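Local coordinates for protein glycosyl hydrolase BlGH5_18 (PDB 7LQX) that probably hydrolyses glycosidic bonds in the breakdown of N-glycans, as a bacterial family GH5 subfamily 18 glycosidase, at residues A[323-326]-A[327-330]; A[348-351]-A[352-355]. One frame throughout, in Å; residues are numbered along the deposited sequence.

Contact 1 of 2, residues A[323-326]-A[327-330]. With EDO (1,2-ethanediol), chain E; SO4 (sulfate ion), chain G.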
ATOM      1  N   ASP A 323      15.784   0.677  -4.596  1.00  9.32           N
ATOM      2  CA  ASP A 323      15.419   1.457  -3.427  1.00 10.00           C
ATOM      3  C   ASP A 323      15.717   0.751  -2.113  1.00 10.70           C
ATOM      4  O   ASP A 323      15.481   1.341  -1.065  1.00 10.56           O
ATOM      5  CB  ASP A 323      13.973   1.979  -3.470  1.00 11.31           C
ATOM      6  CG  ASP A 323      13.730   2.889  -4.661  1.00 12.36           C
ATOM      7  OD1 ASP A 323      14.608   3.718  -4.977  1.00 14.02           O
ATOM      8  OD2 ASP A 323      12.673   2.755  -5.298  1.00 12.47           O
ATOM      9  N   PHE A 324      16.249  -0.462  -2.134  1.00  9.96           N
ATOM     10  CA  PHE A 324      16.739  -1.037  -0.904  1.00 11.30           C
ATOM     11  C   PHE A 324      18.047  -0.353  -0.523  1.00 11.64           C
ATOM     12  O   PHE A 324      18.886  -0.101  -1.395  1.00 13.04           O
ATOM     13  CB  PHE A 324      17.085  -2.511  -1.078  1.00  9.98           C
ATOM     14  CG  PHE A 324      15.914  -3.424  -1.128  1.00  8.17           C
ATOM     15  CD1 PHE A 324      15.240  -3.638  -2.305  1.00  8.54           C
ATOM     16  CD2 PHE A 324      15.503  -4.103   0.003  1.00  8.53           C
ATOM     17  CE1 PHE A 324      14.175  -4.501  -2.355  1.00  9.19           C
ATOM     18  CE2 PHE A 324      14.441  -4.965  -0.045  1.00  9.51           C
ATOM     19  CZ  PHE A 324      13.776  -5.170  -1.219  1.00  8.33           C
ATOM     20  N   PRO A 325      18.280  -0.092   0.760  1.00 13.85           N
ATOM     21  CA  PRO A 325      19.651   0.170   1.206  1.00 16.19           C
ATOM     22  C   PRO A 325      20.551  -0.915   0.647  1.00 14.13           C
ATOM     23  O   PRO A 325      20.216  -2.104   0.749  1.00 13.85           O
ATOM     24  CB  PRO A 325      19.547   0.089   2.735  1.00 19.96           C
ATOM     25  CG  PRO A 325      18.117   0.447   3.035  1.00 22.43           C
ATOM     26  CD  PRO A 325      17.321  -0.124   1.880  1.00 16.53           C
ATOM     27  N   PRO A 326      21.652  -0.552  -0.009  1.00 13.43           N
ATOM     28  CA  PRO A 326      22.402  -1.554  -0.787  1.00 13.21           C
ATOM     29  C   PRO A 326      22.765  -2.823  -0.033  1.00 12.46           C
ATOM     30  O   PRO A 326      22.682  -3.914  -0.608  1.00 12.67           O
ATOM     31  CB  PRO A 326      23.647  -0.773  -1.238  1.00 17.01           C
ATOM     32  CG  PRO A 326      23.140   0.632  -1.377  1.00 17.14           C
ATOM     33  CD  PRO A 326      22.132   0.822  -0.267  1.00 15.83           C
ATOM     34  N   PHE A 327      23.176  -2.719   1.229  1.00 11.88           N
ATOM     35  CA  PHE A 327      23.581  -3.909   1.974  1.00 10.42           C
ATOM     36  C   PHE A 327      22.462  -4.938   2.083  1.00 10.82           C
ATOM     37  O   PHE A 327      22.747  -6.122   2.301  1.00 10.06           O
ATOM     38  CB  PHE A 327      24.073  -3.514   3.370  1.00 10.62           C
ATOM     39  CG  PHE A 327      22.969  -3.229   4.340  1.00 11.14           C
ATOM     40  CD1 PHE A 327      22.361  -1.984   4.392  1.00 12.58           C
ATOM     41  CD2 PHE A 327      22.533  -4.210   5.208  1.00 12.00           C
ATOM     42  CE1 PHE A 327      21.339  -1.733   5.284  1.00 13.62           C
ATOM     43  CE2 PHE A 327      21.519  -3.958   6.100  1.00 12.89           C
ATOM     44  CZ  PHE A 327      20.927  -2.716   6.144  1.00 14.19           C
ATOM     45  N   GLU A 328      21.196  -4.520   1.969  1.00  9.50           N
ATOM     46  CA  GLU A 328      20.102  -5.469   2.119  1.00  9.90           C
ATOM     47  C   GLU A 328      20.206  -6.589   1.106  1.00 10.62           C
ATOM     48  O   GLU A 328      19.804  -7.724   1.380  1.00 10.27           O
ATOM     49  CB  GLU A 328      18.751  -4.772   1.957  1.00 12.61           C
ATOM     50  CG  GLU A 328      18.420  -3.782   3.053  1.00 14.32           C
ATOM     51  CD  GLU A 328      17.739  -4.400   4.270  1.00 15.50           C
ATOM     52  OE1 GLU A 328      17.552  -5.636   4.330  1.00 14.76           O
ATOM     53  OE2 GLU A 328      17.384  -3.625   5.179  1.00 17.28           O
ATOM     54  N   HIS A 329      20.738  -6.293  -0.078  1.00  9.52           N
ATOM     55  CA  HIS A 329      20.770  -7.297  -1.120  1.00  9.81           C
ATOM     56  C   HIS A 329      21.662  -8.473  -0.752  1.00 12.56           C
ATOM     57  O   HIS A 329      21.414  -9.597  -1.211  1.00 13.57           O
ATOM     58  CB  HIS A 329      21.282  -6.688  -2.416  1.00 12.27           C
ATOM     59  CG  HIS A 329      20.311  -5.765  -3.084  1.00 11.20           C
ATOM     60  ND1 HIS A 329      19.360  -6.211  -3.976  1.00 10.12           N
ATOM     61  CD2 HIS A 329      20.157  -4.422  -3.009  1.00 11.49           C
ATOM     62  CE1 HIS A 329      18.657  -5.183  -4.416  1.00  9.32           C
ATOM     63  NE2 HIS A 329      19.122  -4.085  -3.848  1.00 11.22           N
ATOM     64  N   ALA A 330      22.704  -8.237   0.052  1.00  9.26           N
ATOM     65  CA  ALA A 330      23.778  -9.197   0.286  1.00  8.91           C
ATOM     66  C   ALA A 330      23.627  -9.961   1.597  1.00  7.76           C
ATOM     67  O   ALA A 330      24.539 -10.705   1.976  1.00  8.60           O
ATOM     68  CB  ALA A 330      25.131  -8.477   0.262  1.00 10.64           C
TER
HETATM   69  C1  EDO E 504      17.479  -5.316   8.324  1.00 22.80           C
HETATM   70  O1  EDO E 504      17.948  -4.205   7.556  1.00 22.23           O
HETATM   71  C2  EDO E 504      17.249  -6.528   7.427  1.00 14.89           C
HETATM   72  O2  EDO E 504      16.360  -6.192   6.355  1.00 18.61           O
HETATM   73  S   SO4 G 506      19.171   1.346  -6.186  1.00 40.61           S
HETATM   74  O1  SO4 G 506      19.506   1.823  -7.525  1.00 53.75           O
HETATM   75  O2  SO4 G 506      17.961   2.021  -5.744  1.00 24.97           O
HETATM   76  O3  SO4 G 506      18.987  -0.106  -6.223  1.00 37.18           O
HETATM   77  O4  SO4 G 506      20.242   1.667  -5.249  1.00 56.39           O
HETATM   78  O   HOH W   1      18.293  -1.467  -4.082  1.00 12.85           O

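Contact 2 of 2, residues A[348-351]-A[352-355]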
ATOM      1  N   ALA A 348      26.052 -23.193   8.592  1.00 10.25           N
ATOM      2  CA  ALA A 348      25.870 -24.637   8.651  1.00 10.33           C
ATOM      3  C   ALA A 348      26.812 -25.259   9.671  1.00 11.92           C
ATOM      4  O   ALA A 348      26.418 -26.157  10.428  1.00 11.51           O
ATOM      5  CB  ALA A 348      26.099 -25.250   7.269  1.00 11.76           C
ATOM      6  N   GLU A 349      28.066 -24.799   9.701  1.00 11.18           N
ATOM      7  CA  GLU A 349      29.030 -25.324  10.662  1.00 14.24           C
ATOM      8  C   GLU A 349      28.595 -25.017  12.086  1.00 11.08           C
ATOM      9  O   GLU A 349      28.740 -25.849  12.986  1.00 12.59           O
ATOM     10  CB  GLU A 349      30.410 -24.721  10.399  1.00 14.39           C
ATOM     11  CG  GLU A 349      31.072 -25.216   9.125  1.00 21.10           C
ATOM     12  CD  GLU A 349      32.141 -24.265   8.593  1.00 35.82           C
ATOM     13  OE1 GLU A 349      32.538 -24.413   7.415  1.00 41.23           O
ATOM     14  OE2 GLU A 349      32.582 -23.366   9.342  1.00 34.59           O
HETATM   15  N   MSE A 350      28.052 -23.834  12.307  1.00 10.80           N
HETATM   16  CA  MSE A 350      27.633 -23.457  13.649  1.00 10.32           C
HETATM   17  C   MSE A 350      26.433 -24.283  14.091  1.00 11.09           C
HETATM   18  O   MSE A 350      26.354 -24.705  15.245  1.00 10.74           O
HETATM   19  CB  MSE A 350      27.326 -21.968  13.708  1.00 12.26           C
HETATM   20  CG  MSE A 350      28.546 -21.081  13.487  1.00 11.10           C
HETATM   21 SE   MSE A 350      30.037 -21.426  14.675  1.00 24.50          SE
HETATM   22  CE  MSE A 350      30.939 -22.853  13.726  1.00 32.03           C
ATOM     23  N   ALA A 351      25.490 -24.527  13.184  1.00  9.10           N
ATOM     24  CA  ALA A 351      24.352 -25.367  13.531  1.00 11.05           C
ATOM     25  C   ALA A 351      24.816 -26.764  13.916  1.00 11.66           C
ATOM     26  O   ALA A 351      24.331 -27.345  14.896  1.00 11.16           O
ATOM     27  CB  ALA A 351      23.383 -25.430  12.355  1.00 11.83           C
ATOM     28  N   GLN A 352      25.778 -27.308  13.176  1.00 11.23           N
ATOM     29  CA  GLN A 352      26.290 -28.633  13.500  1.00 14.22           C
ATOM     30  C   GLN A 352      26.976 -28.641  14.862  1.00 12.18           C
ATOM     31  O   GLN A 352      26.861 -29.615  15.616  1.00 14.97           O
ATOM     32  CB  GLN A 352      27.251 -29.098  12.404  1.00 16.08           C
ATOM     33  CG  GLN A 352      27.590 -30.584  12.486  1.00 24.22           C
ATOM     34  CD  GLN A 352      26.488 -31.469  11.921  1.00 41.37           C
ATOM     35  OE1 GLN A 352      25.634 -31.011  11.159  1.00 42.47           O
ATOM     36  NE2 GLN A 352      26.505 -32.744  12.293  1.00 53.21           N
ATOM     37  N   GLU A 353      27.693 -27.568  15.200  1.00 12.39           N
ATOM     38  CA  GLU A 353      28.415 -27.528  16.468  1.00 15.41           C
ATOM     39  C   GLU A 353      27.477 -27.340  17.656  1.00 13.03           C
ATOM     40  O   GLU A 353      27.720 -27.898  18.734  1.00 13.76           O
ATOM     41  CB  GLU A 353      29.452 -26.402  16.435  1.00 15.80           C
ATOM     42  CG  GLU A 353      30.301 -26.293  17.689  1.00 23.32           C
ATOM     43  CD  GLU A 353      31.403 -25.255  17.563  1.00 43.00           C
ATOM     44  OE1 GLU A 353      32.066 -24.966  18.583  1.00 49.04           O
ATOM     45  OE2 GLU A 353      31.605 -24.728  16.448  1.00 45.95           O
ATOM     46  N   TYR A 354      26.406 -26.560  17.492  1.00 10.77           N
ATOM     47  CA  TYR A 354      25.625 -26.108  18.635  1.00 11.39           C
ATOM     48  C   TYR A 354      24.241 -26.728  18.771  1.00 11.68           C
ATOM     49  O   TYR A 354      23.669 -26.655  19.862  1.00 11.42           O
ATOM     50  CB  TYR A 354      25.494 -24.571  18.640  1.00 10.51           C
ATOM     51  CG  TYR A 354      26.780 -23.905  19.050  1.00 11.06           C
ATOM     52  CD1 TYR A 354      27.107 -23.732  20.387  1.00 12.67           C
ATOM     53  CD2 TYR A 354      27.694 -23.487  18.101  1.00 14.90           C
ATOM     54  CE1 TYR A 354      28.307 -23.150  20.756  1.00 13.68           C
ATOM     55  CE2 TYR A 354      28.891 -22.908  18.466  1.00 17.35           C
ATOM     56  CZ  TYR A 354      29.188 -22.736  19.795  1.00 17.44           C
ATOM     57  OH  TYR A 354      30.377 -22.159  20.165  1.00 20.81           O
ATOM     58  N   ARG A 355      23.693 -27.359  17.731  1.00 11.26           N
ATOM     59  CA  ARG A 355      22.291 -27.758  17.832  1.00 10.98           C
ATOM     60  C   ARG A 355      22.060 -28.757  18.962  1.00 13.59           C
ATOM     61  O   ARG A 355      20.989 -28.748  19.581  1.00 13.51           O
ATOM     62  CB  ARG A 355      21.739 -28.305  16.513  1.00 13.62           C
ATOM     63  CG  ARG A 355      22.304 -29.608  16.022  1.00 15.68           C
ATOM     64  CD  ARG A 355      21.467 -30.164  14.847  1.00 16.64           C
ATOM     65  NE  ARG A 355      21.621 -29.411  13.603  1.00 18.98           N
ATOM     66  CZ  ARG A 355      22.590 -29.633  12.717  1.00 21.54           C
ATOM     67  NH1 ARG A 355      23.496 -30.571  12.953  1.00 23.60           N
ATOM     68  NH2 ARG A 355      22.659 -28.917  11.602  1.00 17.62           N
TER
HETATM   69  O   HOH W   2      24.491 -27.967   9.544  1.00 13.58           O

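Contact 1 of 2, residues A[323-326]-A[327-330]
Pro325 meets two side chains of the following turn. Its CB touches CE1 of Phe327 at 3.6 Å, while its CD lies alongside Glu328 CG, 4.0 Å off. Phe324 shares Glu328 with it, its CD2 packing against Glu328 CB at 3.8 Å, and its CB approaches NE2 of His329. Chi1 of -67° sets Glu328 CG over one face of the Phe327 ring, toward its rim, and the bend at chi2 turns the carboxylate to a bound ethanediol, probably from the crystallisation liquor. EDO O1 donates to Glu328 OE2 at 2.5 Å; EDO O2 donates to OE1 over a doubtfully short distance. The backbone forms overlapping turns with i-to-i+3 bonds, Glu328 N to Pro325 O (2.9 Å) and His329 N to Pro326 O (3.1 Å), in the loop that leaves strand 306-312 of the GH5 (β/α)8 barrel. Cutting Glu328 back to an alanine removes CG and the carboxylate, which is likely to leave the Phe327 ring face less covered and Ser111 OG without its weak partner. Further out, water 1 lies 2.8 Å from His329 NE2 at the ring edge and binds Phe324 O and the sulfate, whereas His329 ND1 is bonded to Val317 O. Trp36 and Phe113 each meet Phe324 edge-to-face.

Contact 2 of 2, residues A[348-351]-A[352-355]
Between Ala351 and Arg355 the backbone bond and the side chain converge on one carbonyl. Arg355 N donates to Ala351 O at 2.9 Å, and the same oxygen sits over the centre of the guanidinium, 3.6 Å above its plane. That fold-back follows from chi1 of 67°, which sets CG between the backbone N and the carbonyl carbon, and from a further bend at chi3. The other main-chain bonds have the same i-to-i+4 spacing: Gln352 N to Ala348 O, Glu353 N to Glu349 O and Tyr354 N to Met350 O, the last at 2.9 Å. Tyr354 N also has a weak bond to Ala351 O.

Among polar side-chain contacts, Arg355 NH1 points nearly straight at Gln352 OE1 (2.8 Å, 176° at the hydrogen). The oxygen lies in the guanidinium plane, but the donor stands well above the amide plane. NH2 is bonded to Gly59 O and to water 2 (2.9 Å), which donates to Ala348 O. Glu349 instead forms a salt bridge with Arg294.

Van der Waals contacts line another side. Met350, present as selenomethionine, runs alongside Glu353, with its methyl CE 3.4 Å from the carboxylate OE2, while its SE makes an apolar approach to Tyr354 CE2 at 4.2 Å. The Tyr354 ring takes the backbone Met350 O at its edge.

Ala351 and Tyr354 rest on Phe26 of strand 25-29, and Met350 on Arg294 and Ile297 of helix 289-300. This is the packing of an outer helix of a (β/α)8 barrel against both an inner strand and its neighbouring helix, here by the helix that follows the eighth strand.

Contacts 1 and 2 occur in series along the chain after strand 306-312: residues 323-330 belong to the loop that leaves it, and residues 348-355 lie at the C-terminal part of the helix that follows. Their centres are 27 Å apart and their nearest atoms about 14 Å, so they do not touch. In a (β/α)8 glycosidase the loops after the strands surround the active site, which makes contact 1 the one on that side; its ethanediol probably comes from the crystallisation liquor but may mark a pocket. Contact 2 lies towards the opposite end of the barrel, where Arg355 is joined by backbone bonding to Met24, just before strand 25-29.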